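Local coordinates for 2-oxoglutarate (2OG) and Fe(II)-dependent oxygenase superfamily protein (Arabidopsis thaliana, PDB 6KWA), which probably catalyses the irreversible, 2-oxoglutarate-dependent oxidation of the plant hormone indole-3-acetic acid to inactive 2-oxoindole-3-acetic acid, at residues His34-Ser39 and Asn205-Asn210; His93-Phe98 and Ile111-Ala116; Gly121-Leu126 and Gly173-Leu178; Leu126-Ala131 and Phe141-Pro146; Trp145-Arg150 and Ser243-Pro248. All blocks are in the same frame, centred on the assembly; numbering follows the deposited sequence.

Contact 1 of 5, residues His34-Ser39 and Asn205-Asn210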
# COMPACT_ATOMS: atom_id res chain seq x y z
N HIS A 34 -0.12 5.78 -14.28
CA HIS A 34 0.79 5.88 -13.15
C HIS A 34 2.27 5.81 -13.47
O HIS A 34 3.10 5.91 -12.57
CB HIS A 34 0.41 4.84 -12.11
CG HIS A 34 0.05 3.52 -12.70
ND1 HIS A 34 0.97 2.73 -13.37
CD2 HIS A 34 -1.12 2.84 -12.71
CE1 HIS A 34 0.37 1.63 -13.78
NE2 HIS A 34 -0.89 1.66 -13.39
N GLY A 35 2.60 5.49 -14.72
CA GLY A 35 3.98 5.37 -15.12
C GLY A 35 4.71 4.06 -14.80
O GLY A 35 5.87 3.92 -15.12
N VAL A 36 4.03 3.11 -14.19
CA VAL A 36 4.66 1.81 -13.92
C VAL A 36 4.39 0.81 -15.04
O VAL A 36 3.24 0.66 -15.47
CB VAL A 36 4.16 1.20 -12.59
CG1 VAL A 36 4.91 -0.08 -12.29
CG2 VAL A 36 4.34 2.21 -11.45
N SER A 37 5.44 0.17 -15.53
CA SER A 37 5.31 -0.80 -16.63
C SER A 37 4.26 -1.87 -16.33
O SER A 37 4.32 -2.54 -15.30
CB SER A 37 6.66 -1.47 -16.90
OG SER A 37 6.46 -2.72 -17.54
N LEU A 38 3.33 -2.06 -17.26
CA LEU A 38 2.25 -3.02 -17.07
C LEU A 38 2.81 -4.44 -17.06
O LEU A 38 2.41 -5.27 -16.25
CB LEU A 38 1.22 -2.86 -18.18
CG LEU A 38 0.14 -1.78 -18.09
CD1 LEU A 38 0.77 -0.42 -17.94
CD2 LEU A 38 -0.66 -1.78 -19.38
N SER A 39 3.79 -4.69 -17.92
CA SER A 39 4.42 -6.00 -18.00
C SER A 39 5.20 -6.30 -16.72
O SER A 39 5.18 -7.43 -16.23
CB SER A 39 5.35 -6.07 -19.23
OG SER A 39 4.58 -6.12 -20.43
N ASN A 205 -4.70 -2.68 -14.93
CA ASN A 205 -3.61 -1.70 -14.98
C ASN A 205 -3.78 -0.44 -14.13
O ASN A 205 -3.21 0.61 -14.46
CB ASN A 205 -3.38 -1.21 -16.42
CG ASN A 205 -3.45 -2.31 -17.44
OD1 ASN A 205 -2.94 -3.42 -17.23
ND2 ASN A 205 -4.06 -2.01 -18.58
N THR A 206 -4.40 -0.55 -12.97
CA THR A 206 -4.53 0.63 -12.12
C THR A 206 -3.96 0.21 -10.79
O THR A 206 -3.80 -1.00 -10.53
CB THR A 206 -5.99 1.10 -11.94
OG1 THR A 206 -6.73 0.13 -11.18
CG2 THR A 206 -6.65 1.30 -13.30
N LEU A 207 -3.63 1.19 -9.96
CA LEU A 207 -3.16 0.93 -8.59
C LEU A 207 -4.11 1.65 -7.61
O LEU A 207 -4.67 2.69 -7.94
CB LEU A 207 -1.71 1.40 -8.43
CG LEU A 207 -0.69 0.67 -9.31
CD1 LEU A 207 0.61 1.41 -9.43
CD2 LEU A 207 -0.43 -0.75 -8.79
N ALA A 208 -4.30 1.08 -6.42
CA ALA A 208 -5.13 1.69 -5.39
C ALA A 208 -4.24 2.37 -4.36
O ALA A 208 -3.30 1.77 -3.83
CB ALA A 208 -6.00 0.63 -4.73
N ILE A 209 -4.52 3.63 -4.07
CA ILE A 209 -3.71 4.36 -3.10
C ILE A 209 -4.57 4.56 -1.90
O ILE A 209 -5.73 4.90 -2.04
CB ILE A 209 -3.26 5.73 -3.63
CG1 ILE A 209 -2.77 5.63 -5.06
CG2 ILE A 209 -2.21 6.33 -2.72
CD1 ILE A 209 -1.59 4.77 -5.23
N ASN A 210 -4.02 4.40 -0.72
CA ASN A 210 -4.77 4.82 0.44
C ASN A 210 -3.82 5.40 1.44
O ASN A 210 -2.63 5.11 1.43
CB ASN A 210 -5.56 3.67 1.06
CG ASN A 210 -4.67 2.73 1.78
OD1 ASN A 210 -4.18 1.77 1.19
ND2 ASN A 210 -4.38 3.02 3.04
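The NE2-H of His34 donates to the backbone carbonyl O of Asn205, at 2.8 Å from NE2 to O. The bond is bent, 142° at the hydrogen, and the donor stands well above the plane of the carbonyl rather than in it. On the other side of the imidazole, ND1 accepts the backbone N-H of Val36 at 3.2 Å, with Val36 N almost exactly in the ring plane. Held through both nitrogens, the ring has its rotation fixed, a pairing consistent with a neutral ring protonated on NE2. A chi1 of 41° sets CG between the backbone N and the carbonyl carbon, where it meets Leu207 CD1 at 3.9 Å. That methyl makes a CH-pi contact, lying over the centre of one ring face, 4.0 Å from the centroid. Leu38 meets Asn205 separately, its CD2 resting 3.4 Å from the amide carbon CG of Asn205. An alanine in place of His34 would probably leave the Asn205 carbonyl and the Val36 N-H without these mates and open a gap beside Leu207 CD1. The contact ties the turn between strand 28-32 and helix 38-51 to the start of strand 207-211, the neighbour of strand 28-32 in the large sheet, while Met41 of helix 38-51 and Ile119 and Leu122 of helix 106-133 pack against Leu207.

Contact 2 of 5, residues His93-Phe98 and Ile111-Ala116; sequences HAVNTF and IMVKYA
Helices 92-101 and 106-133 run roughly antiparallel here, their local axes 145° apart in direction and 9.9 Å apart at closest approach, with Val95 and Val113 the nearest pair of CA atoms. Val95 points at the second helix and divides its two methyls among three residues. CG1, anti to the backbone N (chi1 -177°), meets Met112 CG at 3.9 Å and Val113 CG2 at 4.0 Å, whereas CG2 reaches the CB of Ala116, one turn further along, at 4.2 Å. The segments are facing turns of a helical hairpin, two successive antiparallel helices joined by a short connection and packed through apolar side chains, with no hydrogen bond between 93-98 and 111-116 themselves. Beyond Val95, Phe98 and Met112 make a Met-aromatic contact in which the side chains cross at about a right angle. The thioether bends at chi2 and chi3, and SD approaches the ring obliquely, 4.0 Å from Phe98 CE2. Leu86 of strand 81-87 packs against Val95 and Phe98, and Met44 and Leu51 of helix 38-51 against Met112. At the margin, the amide of Asn96 lies near Val113, and its OD1 is hydrogen-bonded to Arg109 NH1.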
# COMPACT_ATOMS: atom_id res chain seq x y z
N HIS A 93 19.96 -3.67 -1.05
CA HIS A 93 20.47 -4.75 -0.22
C HIS A 93 19.30 -5.50 0.44
O HIS A 93 19.28 -6.74 0.46
CB HIS A 93 21.43 -4.21 0.84
CG HIS A 93 21.95 -5.25 1.78
ND1 HIS A 93 22.77 -6.28 1.36
CD2 HIS A 93 21.79 -5.41 3.11
CE1 HIS A 93 23.08 -7.04 2.40
NE2 HIS A 93 22.50 -6.53 3.48
N ALA A 94 18.32 -4.76 0.95
CA ALA A 94 17.15 -5.39 1.56
C ALA A 94 16.40 -6.23 0.52
O ALA A 94 15.98 -7.35 0.81
CB ALA A 94 16.23 -4.34 2.17
N VAL A 95 16.26 -5.70 -0.68
CA VAL A 95 15.57 -6.41 -1.74
C VAL A 95 16.35 -7.70 -2.10
O VAL A 95 15.75 -8.77 -2.25
CB VAL A 95 15.38 -5.51 -2.96
CG1 VAL A 95 14.60 -6.23 -4.04
CG2 VAL A 95 14.65 -4.25 -2.54
N ASN A 96 17.67 -7.62 -2.20
CA ASN A 96 18.45 -8.82 -2.50
C ASN A 96 18.47 -9.85 -1.36
O ASN A 96 18.45 -11.06 -1.60
CB ASN A 96 19.89 -8.45 -2.86
CG ASN A 96 20.01 -8.05 -4.29
OD1 ASN A 96 19.47 -8.72 -5.18
ND2 ASN A 96 20.72 -6.96 -4.55
N THR A 97 18.50 -9.36 -0.14
CA THR A 97 18.43 -10.24 1.01
C THR A 97 17.17 -11.09 0.98
O THR A 97 17.21 -12.30 1.21
CB THR A 97 18.46 -9.43 2.28
OG1 THR A 97 19.72 -8.75 2.34
CG2 THR A 97 18.26 -10.32 3.53
N PHE A 98 16.05 -10.43 0.70
CA PHE A 98 14.77 -11.07 0.53
C PHE A 98 14.84 -12.12 -0.59
O PHE A 98 14.37 -13.24 -0.44
CB PHE A 98 13.71 -10.01 0.25
CG PHE A 98 12.34 -10.56 0.01
CD1 PHE A 98 11.50 -10.84 1.09
CD2 PHE A 98 11.86 -10.75 -1.27
CE1 PHE A 98 10.22 -11.34 0.87
CE2 PHE A 98 10.58 -11.25 -1.49
CZ PHE A 98 9.76 -11.53 -0.41
N ILE A 111 13.12 -8.75 -11.54
CA ILE A 111 11.74 -8.26 -11.52
C ILE A 111 11.45 -7.50 -10.23
O ILE A 111 10.86 -6.42 -10.23
CB ILE A 111 10.76 -9.42 -11.70
CG1 ILE A 111 10.92 -9.98 -13.12
CG2 ILE A 111 9.32 -8.95 -11.42
CD1 ILE A 111 10.19 -11.29 -13.34
N MET A 112 11.90 -8.07 -9.12
CA MET A 112 11.68 -7.52 -7.81
C MET A 112 12.41 -6.18 -7.66
O MET A 112 11.88 -5.22 -7.11
CB MET A 112 12.18 -8.51 -6.76
CG MET A 112 11.60 -8.34 -5.40
SD MET A 112 10.29 -9.53 -5.14
CE MET A 112 11.08 -11.02 -5.76
N VAL A 113 13.63 -6.15 -8.14
CA VAL A 113 14.48 -4.97 -8.02
C VAL A 113 13.89 -3.81 -8.81
O VAL A 113 13.87 -2.67 -8.33
CB VAL A 113 15.93 -5.30 -8.49
CG1 VAL A 113 16.76 -4.02 -8.77
CG2 VAL A 113 16.60 -6.17 -7.46
N LYS A 114 13.37 -4.11 -10.00
CA LYS A 114 12.80 -3.10 -10.87
C LYS A 114 11.38 -2.69 -10.40
O LYS A 114 10.97 -1.53 -10.57
CB LYS A 114 12.80 -3.59 -12.31
CG LYS A 114 14.22 -3.70 -12.92
CD LYS A 114 15.17 -2.59 -12.39
CE LYS A 114 16.67 -2.94 -12.58
NZ LYS A 114 17.61 -1.78 -12.39
N TYR A 115 10.61 -3.64 -9.86
CA TYR A 115 9.31 -3.33 -9.26
C TYR A 115 9.47 -2.42 -8.03
O TYR A 115 8.75 -1.43 -7.89
CB TYR A 115 8.59 -4.60 -8.83
CG TYR A 115 7.16 -4.37 -8.43
CD1 TYR A 115 6.15 -4.41 -9.37
CD2 TYR A 115 6.82 -4.10 -7.10
CE1 TYR A 115 4.81 -4.22 -8.99
CE2 TYR A 115 5.51 -3.90 -6.73
CZ TYR A 115 4.52 -3.97 -7.67
OH TYR A 115 3.22 -3.77 -7.30
N ALA A 116 10.39 -2.79 -7.15
CA ALA A 116 10.66 -2.01 -5.95
C ALA A 116 10.98 -0.57 -6.28
O ALA A 116 10.46 0.36 -5.66
CB ALA A 116 11.82 -2.63 -5.15

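Contact 3 of 5, residues Gly121-Leu126 and Gly173-Leu178; sequences GLATDL and GFLTIL
Ile177 drives its CD1 methyl into the helix surface between Leu122, Ala123 and Leu126. The methyl comes to 3.6 Å from the backbone N of Ala123 and 3.7 Å from Ala123 CB, so it rests on the helix backbone itself as well as on side chains. Its CG1 is anti to the carbonyl carbon (chi1 -58°), and CD1 continues in an extended path (chi2 -175°) toward the helix. Leu122 crosses it obliquely with CG at 3.8 Å from CD1, while the CD1 of Leu126 touches the same methyl more loosely. Two residues earlier on the strand, Leu175 splits its branch over the next part of the helix: its CD1 lies 3.9 Å from Leu126 CB, and its CD2 lies 4.0 Å from Ala123 CB. The small Ala123 is therefore shared by both strand residues, and its CB lies close to a methyl of each. Helix 121-126 and strand 175-178 run 137° apart in direction, with their local axes 9.3 Å apart. This is the long helix 106-133 lying against the major sheet of the double-stranded beta-helix. The strand begins at a classic beta bulge, where Phe174 and Leu175 both face Leu245. Thr176, turned away from the helix, hydrogen-bonds through OG1 to OD2 of the metal ligand Asp171. All the residues that touch are buried and apolar, and no hydrogen bond crosses between the segments, which is consistent with adhesion by close packing and burial of apolar surface, while the bond of Thr176 to the metal ligand lies on the other face of the strand.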
# COMPACT_ATOMS: atom_id res chain seq x y z
N GLY A 121 9.24 4.83 -6.52
CA GLY A 121 9.36 6.09 -7.23
C GLY A 121 7.98 6.75 -7.24
O GLY A 121 7.86 7.97 -7.03
N LEU A 122 6.95 5.95 -7.50
CA LEU A 122 5.55 6.43 -7.52
C LEU A 122 5.10 6.95 -6.15
O LEU A 122 4.38 7.96 -6.06
CB LEU A 122 4.61 5.32 -7.98
CG LEU A 122 3.10 5.63 -7.96
CD1 LEU A 122 2.79 6.83 -8.83
CD2 LEU A 122 2.26 4.47 -8.41
N ALA A 123 5.51 6.25 -5.09
CA ALA A 123 5.11 6.61 -3.72
C ALA A 123 5.70 7.95 -3.31
O ALA A 123 5.03 8.77 -2.69
CB ALA A 123 5.54 5.52 -2.74
N THR A 124 6.96 8.18 -3.68
CA THR A 124 7.61 9.46 -3.37
C THR A 124 7.05 10.59 -4.24
O THR A 124 6.94 11.73 -3.78
CB THR A 124 9.14 9.38 -3.54
OG1 THR A 124 9.41 8.99 -4.89
CG2 THR A 124 9.74 8.36 -2.58
N ASP A 125 6.71 10.30 -5.49
CA ASP A 125 5.99 11.29 -6.30
C ASP A 125 4.62 11.70 -5.68
O ASP A 125 4.25 12.87 -5.73
CB ASP A 125 5.77 10.78 -7.72
CG ASP A 125 7.07 10.73 -8.54
OD1 ASP A 125 8.09 11.33 -8.11
OD2 ASP A 125 7.07 10.12 -9.64
N LEU A 126 3.82 10.74 -5.23
CA LEU A 126 2.49 11.03 -4.64
C LEU A 126 2.70 11.78 -3.34
O LEU A 126 1.98 12.71 -3.04
CB LEU A 126 1.69 9.75 -4.40
CG LEU A 126 1.30 8.98 -5.68
CD1 LEU A 126 0.68 7.60 -5.36
CD2 LEU A 126 0.33 9.79 -6.52
N GLY A 173 1.13 3.32 8.32
CA GLY A 173 2.15 4.15 7.67
C GLY A 173 1.54 5.42 7.10
O GLY A 173 0.46 5.85 7.49
N PHE A 174 2.26 6.03 6.18
CA PHE A 174 1.83 7.29 5.60
C PHE A 174 0.92 7.02 4.40
O PHE A 174 -0.23 7.48 4.35
CB PHE A 174 3.06 8.12 5.19
CG PHE A 174 2.71 9.47 4.66
CD1 PHE A 174 2.52 10.54 5.52
CD2 PHE A 174 2.60 9.68 3.29
CE1 PHE A 174 2.21 11.80 5.02
CE2 PHE A 174 2.29 10.94 2.79
CZ PHE A 174 2.08 12.00 3.67
N LEU A 175 1.43 6.25 3.46
CA LEU A 175 0.74 6.00 2.21
C LEU A 175 0.93 4.56 1.74
O LEU A 175 2.02 4.04 1.83
CB LEU A 175 1.30 7.00 1.21
CG LEU A 175 1.11 7.09 -0.29
CD1 LEU A 175 1.64 8.47 -0.67
CD2 LEU A 175 1.94 6.00 -0.97
N THR A 176 -0.09 3.94 1.16
CA THR A 176 0.05 2.57 0.70
C THR A 176 -0.30 2.46 -0.79
O THR A 176 -1.29 3.01 -1.23
CB THR A 176 -0.85 1.61 1.51
OG1 THR A 176 -0.48 1.67 2.89
CG2 THR A 176 -0.71 0.17 1.00
N ILE A 177 0.53 1.75 -1.56
CA ILE A 177 0.21 1.50 -2.97
C ILE A 177 -0.15 0.04 -3.14
O ILE A 177 0.65 -0.84 -2.86
CB ILE A 177 1.39 1.89 -3.89
CG1 ILE A 177 1.73 3.37 -3.68
CG2 ILE A 177 1.07 1.58 -5.36
CD1 ILE A 177 2.76 3.93 -4.56
N LEU A 178 -1.38 -0.23 -3.58
CA LEU A 178 -1.82 -1.62 -3.66
C LEU A 178 -2.03 -2.04 -5.11
O LEU A 178 -2.85 -1.45 -5.81
CB LEU A 178 -3.13 -1.82 -2.85
CG LEU A 178 -3.71 -3.25 -2.86
CD1 LEU A 178 -2.91 -4.17 -1.93
CD2 LEU A 178 -5.17 -3.27 -2.46

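Contact 4 of 5, residues Leu126-Ala131 and Phe141-Pro146; sequences LARKLA and FFKEWP
Ala127 and Phe142 make the central touch, with CD2 of the ring 3.7 Å from Ala127 CB in an oblique approach. The same ring runs on to Arg128, its CE2 lying 3.8 Å from Arg128 CB and its CZ 3.7 Å from Arg128 NH2. Guanidinium and ring planes stand 82° apart and the two side chains cross at about a right angle. Phe141 reaches the next helical turn: its CE2 is 3.6 Å from Ala131 CB, and the Ala127 carbonyl O lies at the ring edge, 3.5 Å from the same CE2. A chi1 of 52° in Phe142 sets CG between the backbone N and the carbonyl carbon, 4.0 Å from Ala127 CB. The rings also meet each other, Phe142 CD2 standing 3.8 Å above the plane of Phe141, offset toward its rim. An alanine at Phe142 would probably open a gap beside Ala127 CB and leave the Arg128 side chain less firmly placed. Further out, a type I turn from Phe142 to Trp145 redirects the chain, Trp218 stacks on Phe141, and a salt bridge to Asp140 OD1 holds Arg128 NH2. The contact thus fastens the loop leading to strand 147-155 onto helix 106-133. Its chemistry implies a graded interface: apolar packing of rings on alanines inside, and a charged outer margin where Asp140, only weakly paired with Lys143, probably eases the closeness of Arg128 and Lys143.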
# COMPACT_ATOMS: atom_id res chain seq x y z
N LEU A 126 3.82 10.74 -5.23
CA LEU A 126 2.49 11.03 -4.64
C LEU A 126 2.70 11.78 -3.34
O LEU A 126 1.98 12.71 -3.04
CB LEU A 126 1.69 9.75 -4.40
CG LEU A 126 1.30 8.98 -5.68
CD1 LEU A 126 0.68 7.60 -5.36
CD2 LEU A 126 0.33 9.79 -6.52
N ALA A 127 3.71 11.39 -2.57
CA ALA A 127 3.96 12.10 -1.33
C ALA A 127 4.33 13.57 -1.60
O ALA A 127 3.80 14.47 -0.95
CB ALA A 127 5.07 11.42 -0.56
N ARG A 128 5.21 13.81 -2.55
CA ARG A 128 5.60 15.18 -2.89
C ARG A 128 4.38 15.93 -3.37
O ARG A 128 4.16 17.09 -3.00
CB ARG A 128 6.71 15.23 -3.93
CG ARG A 128 7.20 16.68 -4.20
CD ARG A 128 8.33 16.69 -5.19
NE ARG A 128 9.42 15.84 -4.72
CZ ARG A 128 10.58 16.28 -4.22
NH1 ARG A 128 10.83 17.59 -4.18
NH2 ARG A 128 11.50 15.42 -3.79
N LYS A 129 3.55 15.28 -4.17
CA LYS A 129 2.37 15.96 -4.68
C LYS A 129 1.42 16.39 -3.54
O LYS A 129 0.78 17.43 -3.63
CB LYS A 129 1.62 15.09 -5.67
CG LYS A 129 2.32 14.92 -7.01
CD LYS A 129 1.41 14.20 -7.99
CE LYS A 129 2.17 13.74 -9.24
NZ LYS A 129 2.84 14.86 -9.89
N LEU A 130 1.30 15.58 -2.50
CA LEU A 130 0.49 15.96 -1.33
C LEU A 130 1.07 17.21 -0.66
O LEU A 130 0.34 18.09 -0.24
CB LEU A 130 0.41 14.83 -0.33
CG LEU A 130 -0.66 13.79 -0.63
CD1 LEU A 130 -0.34 12.58 0.21
CD2 LEU A 130 -2.04 14.34 -0.26
N ALA A 131 2.38 17.26 -0.50
CA ALA A 131 2.98 18.48 0.07
C ALA A 131 2.71 19.67 -0.85
O ALA A 131 2.39 20.77 -0.42
CB ALA A 131 4.46 18.30 0.29
N PHE A 141 9.84 16.13 2.64
CA PHE A 141 9.62 15.62 4.00
C PHE A 141 9.79 14.11 4.13
O PHE A 141 10.10 13.58 5.21
CB PHE A 141 8.23 16.01 4.51
CG PHE A 141 7.10 15.36 3.77
CD1 PHE A 141 6.49 14.22 4.29
CD2 PHE A 141 6.61 15.89 2.59
CE1 PHE A 141 5.39 13.63 3.63
CE2 PHE A 141 5.51 15.31 1.94
CZ PHE A 141 4.92 14.17 2.46
N PHE A 142 9.58 13.41 3.03
CA PHE A 142 9.52 11.96 3.09
C PHE A 142 10.89 11.30 2.90
O PHE A 142 11.03 10.10 3.10
CB PHE A 142 8.52 11.46 2.03
CG PHE A 142 8.82 12.01 0.68
CD1 PHE A 142 9.79 11.44 -0.12
CD2 PHE A 142 8.21 13.18 0.25
CE1 PHE A 142 10.11 11.99 -1.34
CE2 PHE A 142 8.54 13.73 -0.98
CZ PHE A 142 9.48 13.13 -1.78
N LYS A 143 11.93 12.10 2.63
CA LYS A 143 13.16 11.54 2.05
C LYS A 143 13.98 10.63 2.94
O LYS A 143 14.77 9.83 2.44
CB LYS A 143 14.11 12.65 1.58
CG LYS A 143 13.91 13.11 0.14
CD LYS A 143 15.22 13.82 -0.33
CE LYS A 143 15.13 14.31 -1.78
NZ LYS A 143 15.84 15.59 -2.04
N GLU A 144 13.75 10.66 4.24
CA GLU A 144 14.45 9.75 5.12
C GLU A 144 13.48 8.69 5.65
O GLU A 144 13.76 8.02 6.64
CB GLU A 144 15.08 10.49 6.31
CG GLU A 144 15.93 11.73 5.97
CD GLU A 144 17.08 11.45 5.04
OE1 GLU A 144 17.58 10.30 5.00
OE2 GLU A 144 17.50 12.39 4.33
N TRP A 145 12.32 8.58 5.01
CA TRP A 145 11.31 7.63 5.45
C TRP A 145 11.47 6.30 4.73
O TRP A 145 11.48 6.26 3.51
CB TRP A 145 9.90 8.18 5.22
CG TRP A 145 9.56 9.38 6.03
CD1 TRP A 145 10.40 10.09 6.85
CD2 TRP A 145 8.29 10.02 6.12
NE1 TRP A 145 9.72 11.14 7.43
CE2 TRP A 145 8.42 11.12 7.00
CE3 TRP A 145 7.04 9.78 5.53
CZ2 TRP A 145 7.36 11.96 7.31
CZ3 TRP A 145 5.98 10.62 5.83
CH2 TRP A 145 6.15 11.69 6.72
N PRO A 146 11.54 5.21 5.48
CA PRO A 146 11.67 3.88 4.87
C PRO A 146 10.33 3.37 4.30
O PRO A 146 9.25 3.78 4.73
CB PRO A 146 12.10 3.00 6.04
CG PRO A 146 11.37 3.65 7.23
CD PRO A 146 11.43 5.14 6.95

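Contact 5 of 5, residues Trp145-Arg150 and Ser243-Pro248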
# COMPACT_ATOMS: atom_id res chain seq x y z
N TRP A 145 12.32 8.58 5.01
CA TRP A 145 11.31 7.63 5.45
C TRP A 145 11.47 6.30 4.73
O TRP A 145 11.48 6.26 3.51
CB TRP A 145 9.90 8.18 5.22
CG TRP A 145 9.56 9.38 6.03
CD1 TRP A 145 10.40 10.09 6.85
CD2 TRP A 145 8.29 10.02 6.12
NE1 TRP A 145 9.72 11.14 7.43
CE2 TRP A 145 8.42 11.12 7.00
CE3 TRP A 145 7.04 9.78 5.53
CZ2 TRP A 145 7.36 11.96 7.31
CZ3 TRP A 145 5.98 10.62 5.83
CH2 TRP A 145 6.15 11.69 6.72
N PRO A 146 11.54 5.21 5.48
CA PRO A 146 11.67 3.88 4.87
C PRO A 146 10.33 3.37 4.30
O PRO A 146 9.25 3.78 4.73
CB PRO A 146 12.10 3.00 6.04
CG PRO A 146 11.37 3.65 7.23
CD PRO A 146 11.43 5.14 6.95
N SER A 147 10.42 2.48 3.32
CA SER A 147 9.24 1.82 2.80
C SER A 147 9.32 0.33 3.10
O SER A 147 10.37 -0.19 3.46
CB SER A 147 9.09 2.05 1.31
OG SER A 147 8.84 3.41 1.06
N GLN A 148 8.17 -0.32 3.00
CA GLN A 148 8.01 -1.73 3.30
C GLN A 148 7.22 -2.41 2.19
O GLN A 148 6.23 -1.90 1.70
CB GLN A 148 7.31 -1.91 4.64
CG GLN A 148 6.99 -3.35 5.04
CD GLN A 148 6.40 -3.42 6.45
OE1 GLN A 148 6.45 -2.43 7.18
NE2 GLN A 148 5.80 -4.55 6.80
N PHE A 149 7.72 -3.57 1.79
CA PHE A 149 7.11 -4.36 0.75
C PHE A 149 6.37 -5.54 1.39
O PHE A 149 6.90 -6.17 2.30
CB PHE A 149 8.22 -4.79 -0.19
CG PHE A 149 7.77 -5.56 -1.38
CD1 PHE A 149 7.09 -4.94 -2.42
CD2 PHE A 149 8.13 -6.90 -1.51
CE1 PHE A 149 6.73 -5.67 -3.55
CE2 PHE A 149 7.78 -7.63 -2.63
CZ PHE A 149 7.07 -7.02 -3.66
N ARG A 150 5.14 -5.82 0.96
CA ARG A 150 4.44 -6.99 1.47
C ARG A 150 3.61 -7.62 0.38
O ARG A 150 2.82 -6.95 -0.29
CB ARG A 150 3.53 -6.61 2.65
CG ARG A 150 3.08 -7.81 3.49
CD ARG A 150 2.87 -7.45 4.97
NE ARG A 150 2.57 -8.63 5.79
CZ ARG A 150 3.51 -9.47 6.24
NH1 ARG A 150 4.77 -9.29 5.92
NH2 ARG A 150 3.19 -10.51 7.00
N SER A 243 2.78 -1.85 -1.14
CA SER A 243 4.01 -1.14 -0.82
C SER A 243 3.70 0.01 0.10
O SER A 243 2.94 0.88 -0.25
CB SER A 243 4.70 -0.63 -2.08
OG SER A 243 4.81 -1.67 -3.04
N PHE A 244 4.27 -0.02 1.30
CA PHE A 244 3.95 0.96 2.34
C PHE A 244 5.03 2.00 2.49
O PHE A 244 6.16 1.67 2.81
CB PHE A 244 3.76 0.28 3.69
CG PHE A 244 2.72 -0.80 3.72
CD1 PHE A 244 1.38 -0.49 3.88
CD2 PHE A 244 3.09 -2.14 3.65
CE1 PHE A 244 0.43 -1.49 3.94
CE2 PHE A 244 2.14 -3.15 3.71
CZ PHE A 244 0.82 -2.82 3.85
N LEU A 245 4.69 3.26 2.29
CA LEU A 245 5.58 4.33 2.70
C LEU A 245 5.26 4.56 4.17
O LEU A 245 4.11 4.85 4.52
CB LEU A 245 5.37 5.60 1.88
CG LEU A 245 6.23 6.76 2.36
CD1 LEU A 245 7.69 6.45 2.15
CD2 LEU A 245 5.86 8.07 1.68
N LEU A 246 6.24 4.33 5.03
CA LEU A 246 6.05 4.45 6.48
C LEU A 246 6.47 5.82 6.99
O LEU A 246 6.96 6.64 6.23
CB LEU A 246 6.84 3.35 7.21
CG LEU A 246 6.60 1.93 6.72
CD1 LEU A 246 7.53 0.95 7.43
CD2 LEU A 246 5.15 1.56 6.95
N GLY A 247 6.35 6.04 8.28
CA GLY A 247 6.79 7.29 8.86
C GLY A 247 8.27 7.24 9.17
O GLY A 247 9.00 6.38 8.68
N PRO A 248 8.74 8.19 9.98
CA PRO A 248 10.15 8.16 10.36
C PRO A 248 10.51 6.94 11.22
O PRO A 248 9.71 6.51 12.07
CB PRO A 248 10.33 9.46 11.17
CG PRO A 248 9.08 10.28 10.90
CD PRO A 248 8.00 9.29 10.63
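Three backbone hydrogen bonds join Trp145-Arg150 to Ser243-Pro248. Gln148 and Phe244 form the hydrogen-bonded antiparallel pair: Gln148 N donates to Phe244 O at 2.8 Å, and Phe244 N to Gln148 O at 2.7 Å, the latter nearly straight at 174°. Leu246 N adds a bond to Pro146 O at 3.1 Å, past the end of the regular strand. Ser147-Leu245 and Phe149-Ser243 are non-hydrogen-bonded pairs, and Ser147 CA makes a CA-H...O contact of 3.1 Å with Phe244 O. Among apolar contacts, Trp145 and Pro248 lie side by side, with Pro248 CD over the face of the five-membered ring, 4.3 Å from its centroid. On the sheet face of Gln148 and Phe244, Gln148 CB lies 4.0 Å from Leu246 CD1, and Arg150 CB meets the edge of the Phe244 ring at CE2, 3.9 Å away. The other face carries Ser147, Phe149, Ser243 and Leu245, with helix 106-133 packed against the last three. Such antiparallel pairing of strands 147-155 and 237-245 is typical of the double-stranded beta-helix of 2-oxoglutarate oxygenases; the Phe244 side chain lies about 5 Å from the bound magnesium ion.

How the contacts relate
Contacts 1, 3 and 5 reach the large sheet, and helix 106-133 takes part in contacts 2, 3 and 4. Contact 3, the nearest to the chain centre, is wholly buried and apolar; contact 2 is buried but joins two helices farther out. Contacts 1, 4 and 5 are partly buried: the first centres on a buried histidine's hydrogen bond, the second has charged groups outside, the third relies on backbone pairing. Strands link them: Ala208 O meets Leu178 N between contacts 1 and 3, and Leu175 O meets Leu245 N between contacts 3 and 5. Phe174 packs on Trp145 and Phe141, joining contact 3 to contact 4, while Phe149 of contact 5 touches Met112 and Tyr115 of contact 2.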